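Local structure of lipoxygenase (Cyanothece sp., 5EK8) at residues F352-Q366 against F424-D436. The protein probably oxygenates polyunsaturated fatty acids with molecular oxygen, as a 9R-lipoxygenase that carries a non-heme iron. Numbering follows the deposited sequence.
With FE2 (Fe (II) ion), chain B.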
# COMPACT_ATOMS: atom_id res chain seq x y z
N PHE A 352 16.96 2.94 -2.08
CA PHE A 352 16.38 2.08 -3.11
C PHE A 352 15.77 0.83 -2.48
O PHE A 352 14.65 0.44 -2.81
CB PHE A 352 17.41 1.69 -4.16
CG PHE A 352 16.88 0.70 -5.17
CD1 PHE A 352 15.87 1.06 -6.04
CD2 PHE A 352 17.39 -0.59 -5.22
CE1 PHE A 352 15.37 0.16 -6.96
CE2 PHE A 352 16.90 -1.50 -6.14
CZ PHE A 352 15.89 -1.12 -7.01
N ASP A 353 16.51 0.20 -1.56
CA ASP A 353 15.98 -0.96 -0.85
C ASP A 353 14.72 -0.59 -0.09
O ASP A 353 13.74 -1.34 -0.07
CB ASP A 353 17.02 -1.52 0.12
CG ASP A 353 16.47 -2.66 0.96
OD1 ASP A 353 16.12 -2.44 2.13
OD2 ASP A 353 16.38 -3.79 0.43
N GLY A 354 14.75 0.59 0.53
CA GLY A 354 13.62 1.08 1.30
C GLY A 354 12.38 1.27 0.45
O GLY A 354 11.28 0.96 0.88
N GLU A 355 12.56 1.79 -0.76
CA GLU A 355 11.41 1.99 -1.64
C GLU A 355 10.88 0.68 -2.21
O GLU A 355 9.67 0.46 -2.23
CB GLU A 355 11.77 2.94 -2.79
CG GLU A 355 11.90 4.40 -2.38
CD GLU A 355 10.57 5.06 -2.05
OE1 GLU A 355 10.45 6.29 -2.25
OE2 GLU A 355 9.63 4.36 -1.59
N ALA A 356 11.78 -0.18 -2.68
CA ALA A 356 11.40 -1.49 -3.20
C ALA A 356 10.74 -2.37 -2.14
O ALA A 356 9.57 -2.70 -2.24
CB ALA A 356 12.61 -2.20 -3.79
N ILE A 357 11.52 -2.73 -1.12
CA ILE A 357 11.06 -3.68 -0.11
C ILE A 357 10.16 -3.06 0.97
O ILE A 357 9.00 -3.45 1.11
CB ILE A 357 12.23 -4.36 0.61
CG1 ILE A 357 13.28 -4.86 -0.38
CG2 ILE A 357 11.72 -5.46 1.49
CD1 ILE A 357 12.79 -5.96 -1.28
N GLU A 358 10.71 -2.13 1.75
CA GLU A 358 10.02 -1.57 2.91
C GLU A 358 8.73 -0.84 2.54
O GLU A 358 7.72 -0.93 3.24
CB GLU A 358 10.95 -0.61 3.66
CG GLU A 358 12.26 -1.23 4.07
CD GLU A 358 12.06 -2.54 4.80
OE1 GLU A 358 12.63 -3.57 4.37
OE2 GLU A 358 11.32 -2.53 5.81
N HIS A 359 8.77 -0.13 1.42
CA HIS A 359 7.62 0.62 0.96
C HIS A 359 6.72 -0.18 0.04
O HIS A 359 5.70 -0.73 0.47
CB HIS A 359 8.08 1.87 0.25
CG HIS A 359 7.02 2.92 0.14
ND1 HIS A 359 7.15 4.03 -0.65
CD2 HIS A 359 5.80 3.01 0.73
CE1 HIS A 359 6.06 4.77 -0.55
NE2 HIS A 359 5.24 4.17 0.29
N TYR A 360 7.08 -0.23 -1.24
CA TYR A 360 6.22 -0.81 -2.26
C TYR A 360 5.87 -2.27 -1.99
O TYR A 360 4.70 -2.66 -2.07
CB TYR A 360 6.87 -0.70 -3.64
CG TYR A 360 6.05 -1.34 -4.73
CD1 TYR A 360 4.86 -0.77 -5.16
CD2 TYR A 360 6.47 -2.52 -5.33
CE1 TYR A 360 4.11 -1.37 -6.16
CE2 TYR A 360 5.73 -3.12 -6.32
CZ TYR A 360 4.56 -2.54 -6.74
OH TYR A 360 3.83 -3.15 -7.74
N ALA A 361 6.86 -3.07 -1.64
CA ALA A 361 6.62 -4.49 -1.42
C ALA A 361 5.88 -4.76 -0.11
O ALA A 361 4.81 -5.37 -0.11
CB ALA A 361 7.93 -5.25 -1.44
N LYS A 362 6.46 -4.31 1.00
CA LYS A 362 5.95 -4.65 2.33
C LYS A 362 4.63 -3.97 2.67
O LYS A 362 3.79 -4.53 3.37
CB LYS A 362 6.98 -4.33 3.41
CG LYS A 362 6.57 -4.80 4.80
CD LYS A 362 7.62 -4.47 5.86
CE LYS A 362 8.95 -5.13 5.55
NZ LYS A 362 9.93 -4.95 6.65
N ALA A 363 4.45 -2.74 2.19
CA ALA A 363 3.23 -2.01 2.52
C ALA A 363 2.15 -2.19 1.47
O ALA A 363 1.07 -2.69 1.77
CB ALA A 363 3.54 -0.54 2.72
N HIS A 364 2.43 -1.78 0.24
CA HIS A 364 1.41 -1.78 -0.81
C HIS A 364 0.98 -3.17 -1.22
O HIS A 364 -0.18 -3.58 -1.01
CB HIS A 364 1.92 -1.03 -2.04
CG HIS A 364 2.01 0.45 -1.85
ND1 HIS A 364 1.02 1.32 -2.26
CD2 HIS A 364 2.98 1.22 -1.29
CE1 HIS A 364 1.38 2.56 -1.96
NE2 HIS A 364 2.56 2.53 -1.37
N VAL A 365 1.91 -3.91 -1.81
CA VAL A 365 1.62 -5.22 -2.33
C VAL A 365 1.10 -6.17 -1.26
O VAL A 365 0.09 -6.84 -1.46
CB VAL A 365 2.87 -5.84 -2.99
CG1 VAL A 365 2.53 -7.22 -3.55
CG2 VAL A 365 3.39 -4.92 -4.07
N GLN A 366 1.77 -6.21 -0.11
CA GLN A 366 1.37 -7.15 0.93
C GLN A 366 -0.04 -6.87 1.44
O GLN A 366 -0.76 -7.79 1.82
CB GLN A 366 2.36 -7.14 2.09
CG GLN A 366 2.10 -8.26 3.09
CD GLN A 366 2.85 -8.12 4.40
OE1 GLN A 366 2.62 -8.89 5.34
NE2 GLN A 366 3.75 -7.14 4.47
N PHE A 424 14.11 -5.25 -9.96
CA PHE A 424 13.22 -4.64 -8.98
C PHE A 424 12.05 -5.57 -8.64
O PHE A 424 11.72 -5.82 -7.46
CB PHE A 424 12.70 -3.30 -9.51
CG PHE A 424 11.61 -2.71 -8.67
CD1 PHE A 424 11.92 -1.95 -7.55
CD2 PHE A 424 10.28 -2.93 -8.98
CE1 PHE A 424 10.92 -1.42 -6.77
CE2 PHE A 424 9.28 -2.41 -8.20
CZ PHE A 424 9.60 -1.65 -7.10
N LEU A 425 11.42 -6.07 -9.70
CA LEU A 425 10.34 -7.04 -9.56
C LEU A 425 10.79 -8.23 -8.74
O LEU A 425 10.09 -8.68 -7.84
CB LEU A 425 9.85 -7.51 -10.93
CG LEU A 425 8.64 -8.43 -10.87
CD1 LEU A 425 7.45 -7.68 -10.28
CD2 LEU A 425 8.32 -9.00 -12.26
N GLN A 426 11.99 -8.73 -9.04
CA GLN A 426 12.50 -9.89 -8.33
C GLN A 426 12.67 -9.62 -6.84
O GLN A 426 12.39 -10.49 -6.02
CB GLN A 426 13.83 -10.34 -8.93
CG GLN A 426 14.40 -11.57 -8.26
CD GLN A 426 15.74 -11.95 -8.85
OE1 GLN A 426 15.90 -11.96 -10.08
NE2 GLN A 426 16.71 -12.23 -8.00
N MET A 427 13.10 -8.41 -6.49
CA MET A 427 13.16 -8.03 -5.08
C MET A 427 11.78 -8.18 -4.47
O MET A 427 11.60 -8.80 -3.40
CB MET A 427 13.65 -6.59 -4.90
CG MET A 427 15.09 -6.33 -5.31
SD MET A 427 15.58 -4.61 -5.05
CE MET A 427 15.56 -4.52 -3.26
N CYS A 428 10.80 -7.64 -5.18
CA CYS A 428 9.43 -7.63 -4.67
C CYS A 428 8.86 -9.02 -4.46
O CYS A 428 8.39 -9.35 -3.36
CB CYS A 428 8.53 -6.83 -5.61
SG CYS A 428 8.93 -5.08 -5.64
N THR A 429 8.89 -9.84 -5.51
CA THR A 429 8.39 -11.21 -5.44
C THR A 429 9.12 -12.01 -4.37
O THR A 429 8.49 -12.76 -3.60
CB THR A 429 8.52 -11.94 -6.80
OG1 THR A 429 9.88 -11.93 -7.24
CG2 THR A 429 7.64 -11.28 -7.85
N GLU A 430 10.44 -11.86 -4.32
CA GLU A 430 11.25 -12.49 -3.28
C GLU A 430 10.69 -12.23 -1.89
O GLU A 430 10.36 -13.17 -1.17
CB GLU A 430 12.70 -12.01 -3.34
CG GLU A 430 13.60 -12.85 -4.24
CD GLU A 430 14.98 -12.24 -4.43
OE1 GLU A 430 15.32 -11.30 -3.69
OE2 GLU A 430 15.72 -12.71 -5.31
N VAL A 431 10.57 -10.96 -1.49
CA VAL A 431 10.16 -10.72 -0.11
C VAL A 431 8.66 -10.99 0.15
O VAL A 431 8.29 -11.43 1.24
CB VAL A 431 10.50 -9.29 0.36
CG1 VAL A 431 12.00 -9.15 0.51
CG2 VAL A 431 9.94 -8.26 -0.61
N VAL A 432 7.81 -10.74 -0.85
CA VAL A 432 6.37 -10.92 -0.64
C VAL A 432 6.05 -12.41 -0.54
O VAL A 432 5.08 -12.81 0.11
CB VAL A 432 5.53 -10.24 -1.76
CG1 VAL A 432 4.05 -10.58 -1.62
CG2 VAL A 432 5.70 -8.72 -1.71
N ALA A 433 6.89 -13.25 -1.15
CA ALA A 433 6.71 -14.69 -1.03
C ALA A 433 6.96 -15.22 0.39
O ALA A 433 6.81 -16.41 0.63
CB ALA A 433 7.60 -15.41 -2.02
N THR A 434 7.33 -14.33 1.31
CA THR A 434 7.63 -14.75 2.68
C THR A 434 6.80 -14.02 3.75
O THR A 434 6.90 -14.34 4.93
CB THR A 434 9.12 -14.51 3.03
OG1 THR A 434 9.33 -13.12 3.28
CG2 THR A 434 10.01 -14.96 1.89
N TYR A 435 5.99 -13.05 3.33
CA TYR A 435 5.25 -12.22 4.29
C TYR A 435 3.96 -12.88 4.75
O TYR A 435 3.06 -13.13 3.95
CB TYR A 435 4.94 -10.85 3.68
CG TYR A 435 6.14 -9.95 3.51
CD1 TYR A 435 7.24 -10.06 4.35
CD2 TYR A 435 6.18 -8.99 2.50
CE1 TYR A 435 8.35 -9.24 4.20
CE2 TYR A 435 7.29 -8.16 2.34
CZ TYR A 435 8.37 -8.29 3.19
OH TYR A 435 9.47 -7.49 3.04
N ASP A 436 3.87 -13.17 6.04
CA ASP A 436 2.66 -13.72 6.63
C ASP A 436 2.28 -12.96 7.91
O ASP A 436 3.10 -12.23 8.47
CB ASP A 436 2.84 -15.22 6.91
CG ASP A 436 1.59 -15.86 7.49
OD1 ASP A 436 0.55 -15.86 6.79
OD2 ASP A 436 1.64 -16.36 8.63
FE FE2 B . 2.96 4.77 -0.40
O HOH W 1 5.07 -10.43 7.07
O HOH W 2 1.08 -11.10 4.56
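M427 sits as a knob in the hole formed by F352, D353, A356 and I357. A bend at its chi3 (68°) lets sulfur and methyl serve different neighbours: SD makes a Met-aromatic contact with F352, 3.6 Å from CE2, while CE packs on A356 CB and the CG1 and CD1 of I357. Farther along, V431 CG2 touches I357 CD1 and A361 CB, each at 3.7 Å, and V432 CG2 rests on A361 and V365. A361 and C428 mark the nearest backbone approach, CA to CA 5.3 Å, with the short helical axes crossing at -48°.

Among the rings, F352 CE1 meets F424 CD1, and F424 CE1 packs on A356 CB. The F424 and Y360 rings meet obliquely, planes at 35°, neither stacked nor edge-to-face. C428 SG adds a sulfur-aromatic contact at the Y360 edge.

Y435 covers the end of the contact, its OH 3.4 Å from I357 CG2 and beside K362 CE; V431 O lies 3.3 Å above its ring centre. The extended Q366 side chain runs along Y435 CB and CG; NE2 bonds back to K362 O (2.8 Å), while OE1 accepts from H561 and from a water that also reaches Y435 O weakly.

H359 and H364 bind the iron on the far side of helix 337-377 from helix 421-432; H359 ND1 bonds to E355 OE2 (2.7 Å), steadying that ring. H570 of helix 549-574 and the C-terminal I668 complete this lipoxygenase iron site, and helix 412-415 touches F424.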